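Local coordinates for methyl-accepting chemotaxis protein (Vibrio parahaemolyticus, PDB 4EXO) that probably senses small molecules in the periplasm through a Cache (PAS-like) domain, here holding pyruvate, and passes the signal on to the chemotaxis machinery, at residues L18-I29 against Y127-L138. Residues are numbered along the deposited sequence; the frame is centred on the assembly and turned at random. Where two conformers were deposited one is given.
Sequences LKAYMMMGVTAI and YAEYLQKWDWVL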
loop_
_atom_site.group_PDB
_atom_site.type_symbol
_atom_site.label_atom_id
_atom_site.label_comp_id
_atom_site.label_asym_id
_atom_site.label_seq_id
_atom_site.Cartn_x
_atom_site.Cartn_y
_atom_site.Cartn_z
ATOM N N LEU A 18 3.861 -1.838 -8.562
ATOM C CA LEU A 18 4.166 -0.424 -8.367
ATOM C C LEU A 18 2.912 0.437 -8.512
ATOM O O LEU A 18 2.703 1.375 -7.759
ATOM C CB LEU A 18 5.266 0.021 -9.339
ATOM C CG LEU A 18 6.697 -0.417 -8.940
ATOM C CD1 LEU A 18 7.606 -0.181 -10.107
ATOM C CD2 LEU A 18 7.158 0.409 -7.705
ATOM N N LYS A 19 2.090 0.150 -9.508
ATOM C CA LYS A 19 0.836 0.913 -9.674
ATOM C C LYS A 19 -0.101 0.770 -8.463
ATOM O O LYS A 19 -0.739 1.735 -8.043
ATOM C CB LYS A 19 0.148 0.551 -11.002
ATOM C CG LYS A 19 0.955 1.120 -12.205
ATOM C CD LYS A 19 0.265 0.929 -13.531
ATOM C CE LYS A 19 0.871 1.868 -14.605
ATOM N NZ LYS A 19 0.262 3.269 -14.690
ATOM N N ALA A 20 -0.165 -0.425 -7.896
ATOM C CA ALA A 20 -0.940 -0.689 -6.668
ATOM C C ALA A 20 -0.383 0.068 -5.468
ATOM O O ALA A 20 -1.125 0.715 -4.718
ATOM C CB ALA A 20 -0.976 -2.215 -6.350
ATOM N N TYR A 21 0.923 -0.029 -5.258
ATOM C CA TYR A 21 1.539 0.683 -4.127
ATOM C C TYR A 21 1.328 2.175 -4.264
ATOM O O TYR A 21 1.046 2.847 -3.271
ATOM C CB TYR A 21 3.055 0.410 -4.088
ATOM C CG TYR A 21 3.417 -1.080 -3.910
ATOM C CD1 TYR A 21 2.636 -1.907 -3.112
ATOM C CD2 TYR A 21 4.551 -1.619 -4.520
ATOM C CE1 TYR A 21 2.959 -3.244 -2.912
ATOM C CE2 TYR A 21 4.894 -2.958 -4.332
ATOM C CZ TYR A 21 4.097 -3.755 -3.529
ATOM O OH TYR A 21 4.406 -5.084 -3.357
HETATM N N MSE A 22 1.487 2.701 -5.496
HETATM C CA MSE A 22 1.262 4.128 -5.707
HETATM C C MSE A 22 -0.190 4.492 -5.347
HETATM O O MSE A 22 -0.431 5.510 -4.691
HETATM C CB MSE A 22 1.563 4.558 -7.164
HETATM C CG MSE A 22 1.319 6.065 -7.437
HETATM SE SE MSE A 22 2.363 7.295 -6.287
HETATM C CE MSE A 22 4.097 6.524 -6.614
HETATM N N MSE A 23 -1.147 3.688 -5.801
HETATM C CA MSE A 23 -2.551 3.909 -5.451
HETATM C C MSE A 23 -2.760 3.986 -3.950
HETATM O O MSE A 23 -3.484 4.846 -3.464
HETATM C CB MSE A 23 -3.480 2.832 -6.033
HETATM C CG MSE A 23 -4.915 3.223 -5.835
HETATM SE SE MSE A 23 -6.111 1.902 -6.652
HETATM C CE MSE A 23 -5.953 2.324 -8.539
HETATM N N MSE A 24 -2.095 3.113 -3.201
HETATM C CA MSE A 24 -2.229 3.147 -1.745
HETATM C C MSE A 24 -1.751 4.448 -1.131
HETATM O O MSE A 24 -2.392 4.978 -0.223
HETATM C CB MSE A 24 -1.509 1.956 -1.114
HETATM C CG MSE A 24 -2.084 0.645 -1.590
HETATM SE SE MSE A 24 -1.421 -0.847 -0.551
HETATM C CE MSE A 24 -2.227 -0.478 1.165
ATOM N N GLY A 25 -0.620 4.955 -1.617
ATOM C CA GLY A 25 -0.078 6.202 -1.109
ATOM C C GLY A 25 -0.990 7.394 -1.449
ATOM O O GLY A 25 -1.323 8.190 -0.583
ATOM N N VAL A 26 -1.416 7.464 -2.710
ATOM C CA VAL A 26 -2.301 8.500 -3.192
ATOM C C VAL A 26 -3.655 8.489 -2.445
ATOM O O VAL A 26 -4.182 9.552 -2.062
ATOM C CB VAL A 26 -2.468 8.414 -4.751
ATOM C CG1 VAL A 26 -3.593 9.382 -5.269
ATOM C CG2 VAL A 26 -1.101 8.744 -5.445
ATOM N N THR A 27 -4.190 7.306 -2.205
ATOM C CA THR A 27 -5.474 7.229 -1.503
ATOM C C THR A 27 -5.320 7.435 0.012
ATOM O O THR A 27 -6.203 8.011 0.625
ATOM C CB THR A 27 -6.245 5.932 -1.839
ATOM O OG1 THR A 27 -5.433 4.793 -1.551
ATOM C CG2 THR A 27 -6.602 5.909 -3.339
ATOM N N ALA A 28 -4.193 7.026 0.598
ATOM C CA ALA A 28 -3.955 7.278 2.022
ATOM C C ALA A 28 -4.016 8.763 2.377
ATOM O O ALA A 28 -4.459 9.110 3.486
ATOM C CB ALA A 28 -2.626 6.657 2.504
ATOM N N ILE A 29 -3.559 9.629 1.455
ATOM C CA ILE A 29 -3.539 11.076 1.705
ATOM C C ILE A 29 -4.722 11.790 1.055
ATOM O O ILE A 29 -4.830 13.001 1.116
ATOM C CB ILE A 29 -2.196 11.720 1.255
ATOM C CG1 ILE A 29 -2.027 11.588 -0.270
ATOM C CG2 ILE A 29 -1.021 11.063 2.039
ATOM C CD1 ILE A 29 -1.180 12.665 -0.939
ATOM N N TYR A 127 8.586 4.499 -10.259
ATOM C CA TYR A 127 7.255 4.756 -10.792
ATOM C C TYR A 127 6.741 6.014 -10.068
ATOM O O TYR A 127 6.788 6.099 -8.849
ATOM C CB TYR A 127 6.295 3.557 -10.607
ATOM C CG TYR A 127 4.906 3.947 -11.101
ATOM C CD1 TYR A 127 4.679 4.173 -12.455
ATOM C CD2 TYR A 127 3.873 4.199 -10.195
ATOM C CE1 TYR A 127 3.418 4.595 -12.913
ATOM C CE2 TYR A 127 2.602 4.605 -10.640
ATOM C CZ TYR A 127 2.403 4.808 -12.005
ATOM O OH TYR A 127 1.179 5.197 -12.472
ATOM N N ALA A 128 6.324 7.020 -10.835
ATOM C CA ALA A 128 5.852 8.293 -10.291
ATOM C C ALA A 128 4.509 8.778 -10.919
ATOM O O ALA A 128 4.212 8.527 -12.135
ATOM C CB ALA A 128 6.971 9.373 -10.428
ATOM N N GLU A 129 3.688 9.408 -10.064
ATOM C CA GLU A 129 2.433 10.024 -10.467
ATOM C C GLU A 129 2.447 11.488 -10.045
ATOM O O GLU A 129 3.030 11.861 -9.006
ATOM C CB GLU A 129 1.226 9.261 -9.876
ATOM C CG GLU A 129 0.857 8.002 -10.704
ATOM C CD GLU A 129 -0.378 7.203 -10.145
ATOM O OE1 GLU A 129 -1.076 7.747 -9.219
ATOM O OE2 GLU A 129 -0.597 6.039 -10.641
ATOM N N TYR A 130 1.851 12.335 -10.875
ATOM C CA TYR A 130 1.877 13.782 -10.619
ATOM C C TYR A 130 0.608 14.222 -9.896
ATOM O O TYR A 130 -0.513 13.877 -10.334
ATOM C CB TYR A 130 2.038 14.536 -11.954
ATOM C CG TYR A 130 2.138 16.042 -11.783
ATOM C CD1 TYR A 130 3.069 16.602 -10.905
ATOM C CD2 TYR A 130 1.301 16.911 -12.495
ATOM C CE1 TYR A 130 3.175 17.987 -10.734
ATOM C CE2 TYR A 130 1.390 18.301 -12.334
ATOM C CZ TYR A 130 2.321 18.834 -11.444
ATOM O OH TYR A 130 2.433 20.203 -11.260
ATOM N N LEU A 131 0.785 14.921 -8.777
ATOM C CA LEU A 131 -0.298 15.439 -7.945
ATOM C C LEU A 131 -0.333 16.964 -8.091
ATOM O O LEU A 131 0.361 17.708 -7.373
ATOM C CB LEU A 131 -0.075 15.056 -6.478
ATOM C CG LEU A 131 -0.134 13.562 -6.140
ATOM C CD1 LEU A 131 0.189 13.393 -4.656
ATOM C CD2 LEU A 131 -1.522 13.000 -6.444
ATOM N N GLN A 132 -1.109 17.433 -9.058
ATOM C CA GLN A 132 -0.904 18.805 -9.536
ATOM C C GLN A 132 -1.204 19.902 -8.502
ATOM O O GLN A 132 -0.580 20.974 -8.537
ATOM C CB GLN A 132 -1.702 19.032 -10.827
ATOM C CG GLN A 132 -3.196 18.829 -10.651
ATOM C CD GLN A 132 -3.923 20.120 -10.230
ATOM O OE1 GLN A 132 -3.336 21.227 -10.214
ATOM N NE2 GLN A 132 -5.197 19.973 -9.867
ATOM N N LYS A 133 -2.136 19.642 -7.580
ATOM C CA LYS A 133 -2.561 20.653 -6.593
ATOM C C LYS A 133 -1.398 21.109 -5.740
ATOM O O LYS A 133 -1.278 22.288 -5.424
ATOM C CB LYS A 133 -3.652 20.098 -5.682
ATOM C CG LYS A 133 -4.224 21.141 -4.710
ATOM C CD LYS A 133 -5.309 20.549 -3.780
ATOM C CE LYS A 133 -6.445 19.913 -4.530
ATOM N NZ LYS A 133 -7.533 19.576 -3.523
ATOM N N TRP A 134 -0.521 20.157 -5.403
ATOM C CA TRP A 134 0.688 20.436 -4.641
ATOM C C TRP A 134 1.997 20.529 -5.450
ATOM O O TRP A 134 3.056 20.790 -4.861
ATOM C CB TRP A 134 0.821 19.365 -3.556
ATOM C CG TRP A 134 -0.215 19.518 -2.505
ATOM C CD1 TRP A 134 -1.047 20.598 -2.311
ATOM C CD2 TRP A 134 -0.518 18.588 -1.479
ATOM N NE1 TRP A 134 -1.863 20.377 -1.223
ATOM C CE2 TRP A 134 -1.552 19.148 -0.694
ATOM C CE3 TRP A 134 -0.022 17.323 -1.147
ATOM C CZ2 TRP A 134 -2.089 18.487 0.415
ATOM C CZ3 TRP A 134 -0.562 16.668 -0.045
ATOM C CH2 TRP A 134 -1.583 17.245 0.715
ATOM N N ASP A 135 1.909 20.353 -6.772
ATOM C CA ASP A 135 3.051 20.207 -7.671
ATOM C C ASP A 135 4.013 19.150 -7.091
ATOM O O ASP A 135 5.211 19.411 -6.957
ATOM C CB ASP A 135 3.795 21.550 -7.877
ATOM C CG ASP A 135 4.834 21.493 -8.971
ATOM O OD1 ASP A 135 4.595 20.825 -10.005
ATOM O OD2 ASP A 135 5.921 22.135 -8.814
ATOM N N TRP A 136 3.483 17.989 -6.713
ATOM C CA TRP A 136 4.330 16.874 -6.280
ATOM C C TRP A 136 4.339 15.799 -7.338
ATOM O O TRP A 136 3.282 15.285 -7.730
ATOM C CB TRP A 136 3.864 16.253 -4.965
ATOM C CG TRP A 136 4.127 17.072 -3.727
ATOM C CD1 TRP A 136 4.755 18.288 -3.639
ATOM C CD2 TRP A 136 3.770 16.705 -2.394
ATOM N NE1 TRP A 136 4.802 18.702 -2.322
ATOM C CE2 TRP A 136 4.183 17.754 -1.543
ATOM C CE3 TRP A 136 3.136 15.588 -1.833
ATOM C CZ2 TRP A 136 4.014 17.697 -0.151
ATOM C CZ3 TRP A 136 2.935 15.551 -0.451
ATOM C CH2 TRP A 136 3.371 16.592 0.365
ATOM N N VAL A 137 5.554 15.445 -7.755
ATOM C CA VAL A 137 5.819 14.206 -8.470
ATOM C C VAL A 137 6.165 13.208 -7.372
ATOM O O VAL A 137 7.274 13.241 -6.806
ATOM C CB VAL A 137 6.988 14.378 -9.450
ATOM C CG1 VAL A 137 7.325 13.034 -10.133
ATOM C CG2 VAL A 137 6.650 15.432 -10.515
ATOM N N LEU A 138 5.178 12.387 -7.047
ATOM C CA LEU A 138 5.274 11.409 -5.939
ATOM C C LEU A 138 5.707 10.077 -6.550
ATOM O O LEU A 138 5.078 9.623 -7.494
ATOM C CB LEU A 138 3.904 11.243 -5.280
ATOM C CG LEU A 138 3.760 10.197 -4.151
ATOM C CD1 LEU A 138 4.671 10.577 -2.957
ATOM C CD2 LEU A 138 2.297 10.057 -3.683
HETATM O O HOH W 1 -1.850 3.810 -9.464
#
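The phenol oxygen of Tyr-127 is gripped from both segments: Lys-19 NZ donates to Tyr-127 OH at 3.1 Å, and that hydroxyl in turn donates to Glu-129 OE2 over 2.7 Å, meeting the lone pair that faces away from the other carboxylate oxygen. Glu-129 OE2 also takes a hydrogen from a water that donates to the carbonyl of Lys-19, so the strand's carboxylate is tied back to the helix. With Lys-19 NZ 5.0 Å from Glu-129 OE2, the opposite charges are not in direct contact, though the lysine's bond to the hydroxyl may polarise it and strengthen its own bond to the carboxylate. The lysine reaches the hydroxyl by crossing the ring nearly at right angles: CG lies over one face, a CH-pi contact, and a bend at the last torsion turns NZ toward the oxygen.

Selenomethionine Met-22 fills the middle. Its CB abuts the edge of the Tyr-127 ring, 3.6 Å from CE2, and CG lies against the Glu-129 carboxylate. Two successive bends, chi2 58° and chi3 52°, then fold SE onto Leu-138 CD2 and set CE beside the carbonyl oxygens of both Tyr-127 and Leu-138. Farther along, Val-26 CG2 rests on Leu-138 CD2, and Ile-29 meets Leu-131 tip to tip, CD1 to CD1 at 4.0 Å, while also touching Trp-134 CZ3.

The long N-terminal helix 2-28 thus packs across the antiparallel sheet of the single Cache domain, on one face of the hairpin formed by strands 120-131 and 136-143, with segment 18-28 at 40° to segment 127-131. Phe-60 adds to the packing around Met-22 and Leu-138, Leu-49 of helix 42-51 backs Ile-29, and helix 94-104 touches Ala-128 and Val-137, while Ala-20, Met-24 and Thr-27 of helix 2-28 meet the second subunit.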